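Lin1840 protein (Listeria innocua serovar 6a, PDB 4ZOA) probably hydrolyses terminal, non-reducing beta-D-glucosyl residues with release of beta-D-glucose, as a glycosyl hydrolase family 3 beta-glucosidase. Local coordinates at residues P145-V150 with G197-G202. The protein carries 1 engineered substitution. Sequence-based numbering, arbitrary orientation.
With IFM (5-hydroxymethyl-3,4-dihydroxypiperidine), chain C.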
loop_
_atom_site.group_PDB
_atom_site.type_symbol
_atom_site.label_atom_id
_atom_site.label_comp_id
_atom_site.label_asym_id
_atom_site.label_seq_id
_atom_site.Cartn_x
_atom_site.Cartn_y
_atom_site.Cartn_z
ATOM N N PRO A 145 7.447 -7.192 2.631
ATOM C CA PRO A 145 8.119 -8.475 2.404
ATOM C C PRO A 145 7.507 -9.439 1.361
ATOM O O PRO A 145 8.062 -10.501 1.164
ATOM C CB PRO A 145 8.116 -9.135 3.770
ATOM C CG PRO A 145 7.274 -8.289 4.647
ATOM C CD PRO A 145 6.779 -7.103 3.931
ATOM N N ARG A 146 6.385 -9.113 0.741
ATOM C CA ARG A 146 5.907 -9.844 -0.429
ATOM C C ARG A 146 6.955 -9.784 -1.556
ATOM O O ARG A 146 7.170 -10.756 -2.244
ATOM C CB ARG A 146 4.565 -9.308 -0.879
ATOM C CG ARG A 146 3.459 -9.659 0.112
ATOM C CD ARG A 146 2.130 -8.999 -0.201
ATOM N NE ARG A 146 2.160 -7.569 0.052
ATOM C CZ ARG A 146 1.115 -6.776 0.044
ATOM N NH1 ARG A 146 -0.081 -7.236 -0.251
ATOM N NH2 ARG A 146 1.288 -5.486 0.306
ATOM N N TRP A 147 7.591 -8.618 -1.719
ATOM C CA TRP A 147 8.514 -8.358 -2.776
ATOM C C TRP A 147 9.725 -9.195 -2.561
ATOM O O TRP A 147 10.348 -9.144 -1.479
ATOM C CB TRP A 147 8.896 -6.882 -2.710
ATOM C CG TRP A 147 9.584 -6.317 -3.957
ATOM C CD1 TRP A 147 9.194 -6.437 -5.230
ATOM C CD2 TRP A 147 10.727 -5.460 -3.956
ATOM N NE1 TRP A 147 10.023 -5.732 -6.052
ATOM C CE2 TRP A 147 10.987 -5.121 -5.291
ATOM C CE3 TRP A 147 11.572 -4.971 -2.949
ATOM C CZ2 TRP A 147 12.096 -4.314 -5.665
ATOM C CZ3 TRP A 147 12.672 -4.169 -3.306
ATOM C CH2 TRP A 147 12.934 -3.869 -4.665
ATOM N N GLY A 148 10.105 -9.968 -3.576
ATOM C CA GLY A 148 11.235 -10.856 -3.435
ATOM C C GLY A 148 12.550 -10.161 -3.210
ATOM O O GLY A 148 13.534 -10.804 -2.713
ATOM N N ARG A 149 12.624 -8.865 -3.586
ATOM C CA ARG A 149 13.921 -8.215 -3.623
ATOM C C ARG A 149 14.275 -7.614 -2.301
ATOM O O ARG A 149 15.328 -6.977 -2.211
ATOM C CB ARG A 149 14.016 -7.153 -4.691
ATOM C CG ARG A 149 13.574 -7.659 -6.020
ATOM C CD ARG A 149 13.930 -6.637 -7.082
ATOM N NE ARG A 149 15.332 -6.753 -7.315
ATOM C CZ ARG A 149 15.957 -6.669 -8.471
ATOM N NH1 ARG A 149 15.320 -6.352 -9.551
ATOM N NH2 ARG A 149 17.251 -6.913 -8.522
ATOM N N VAL A 150 13.488 -7.874 -1.248
ATOM C CA VAL A 150 13.870 -7.380 0.088
ATOM C C VAL A 150 15.183 -7.943 0.572
ATOM O O VAL A 150 15.853 -7.350 1.410
ATOM C CB VAL A 150 12.802 -7.588 1.183
ATOM C CG1 VAL A 150 11.535 -6.835 0.835
ATOM C CG2 VAL A 150 12.495 -9.079 1.399
ATOM N N GLY A 197 11.424 -0.472 -4.322
ATOM C CA GLY A 197 11.000 -1.299 -3.237
ATOM C C GLY A 197 9.604 -0.999 -2.749
ATOM O O GLY A 197 9.117 -1.705 -1.894
ATOM N N ALA A 198 8.962 0.041 -3.265
ATOM C CA ALA A 198 7.613 0.351 -2.800
ATOM C C ALA A 198 6.598 -0.197 -3.766
ATOM O O ALA A 198 5.438 0.193 -3.776
ATOM C CB ALA A 198 7.463 1.837 -2.637
ATOM N N ALA A 199 7.035 -1.112 -4.615
ATOM C CA ALA A 199 6.123 -1.748 -5.569
ATOM C C ALA A 199 4.770 -2.143 -4.929
ATOM O O ALA A 199 4.728 -2.799 -3.851
ATOM C CB ALA A 199 6.790 -2.966 -6.184
ATOM N N GLU A 200 3.687 -1.756 -5.597
ATOM C CA GLU A 200 2.394 -1.900 -5.035
ATOM C C GLU A 200 2.093 -3.402 -4.848
ATOM O O GLU A 200 2.398 -4.255 -5.744
ATOM C CB GLU A 200 1.350 -1.244 -5.920
ATOM C CG GLU A 200 -0.007 -1.005 -5.308
ATOM C CD GLU A 200 -0.780 0.133 -6.021
ATOM O OE1 GLU A 200 -1.478 -0.211 -6.999
ATOM O OE2 GLU A 200 -0.711 1.341 -5.599
ATOM N N ALA A 201 1.579 -3.710 -3.655
ATOM C CA ALA A 201 1.184 -5.080 -3.259
ATOM C C ALA A 201 2.325 -6.087 -3.308
ATOM O O ALA A 201 2.098 -7.260 -3.445
ATOM C CB ALA A 201 -0.015 -5.557 -4.138
ATOM N N GLY A 202 3.558 -5.600 -3.216
ATOM C CA GLY A 202 4.793 -6.389 -3.382
ATOM C C GLY A 202 4.954 -7.109 -4.699
ATOM O O GLY A 202 5.747 -8.016 -4.804
HETATM O O4 IFM C . 21.718 -5.520 -11.275
HETATM C C4 IFM C . 20.579 -6.129 -11.872
HETATM C C3 IFM C . 19.311 -5.461 -11.360
HETATM O O3 IFM C . 19.358 -5.502 -9.950
HETATM C C2 IFM C . 17.999 -6.014 -11.968
HETATM N N IFM C . 18.075 -6.174 -13.416
HETATM C C1 IFM C . 19.316 -6.705 -13.949
HETATM C C5 IFM C . 20.538 -5.967 -13.384
HETATM C C6 IFM C . 21.860 -6.423 -14.062
HETATM O O6 IFM C . 21.960 -7.831 -14.079
#
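The W147 indole has G197 on one face and R149 CB of its own segment on the opposite one. Over the first face G197 CA stands 3.6 Å from the centroid of the W147 six-membered ring, 24° off the normal, which meets the criterion for a CH-pi contact. The CB of A199 adds an apolar contact on that face, 4.3 Å from W147 CD1. Near the ring plane, at the edge, lies G202 O; the same oxygen is 3.4 Å from W147 CA in a CA-H...O contact, and S476 OG also bonds to it. With CG anti to the backbone N (chi1 -165°), the indole reaches over the 197-202 loop, and E204, just beyond it, accepts a hydrogen bond from NE1; Y196 meets the ring edge-to-face. The second flat group, the R146 guanidinium, lies over the A201-G202 peptide: A201 C is 3.6 Å above its plane, over its centre. The bend at chi3 brings NE to 3.5 Å from A201 O, which lies over that face without a hydrogen bond from NE and is bonded by Y587 of the second subunit. The guanidinium's polar partners lie elsewhere: NH2 forms a salt bridge with D144, and NH1 bonds to the carbonyls of G559 and I561 of the second subunit. G202, at positive phi, brings its CA to 3.9 Å from R146 CB; a bond of 3.1 Å from G202 N to A199 O closes the A199-G202 turn. R149 NH2 reaches O3 of the bound 5-hydroxymethyl-3,4-dihydroxypiperidine at 2.9 Å, a weak bond at 128°, while E152 and E473 pair with its guanidinium. The two loops follow the C-terminal ends of neighbouring parallel strands, 133-134 and 187-193, where TIM-barrel active sites lie; K191 and H192 of the latter strand also hydrogen-bond the ligand.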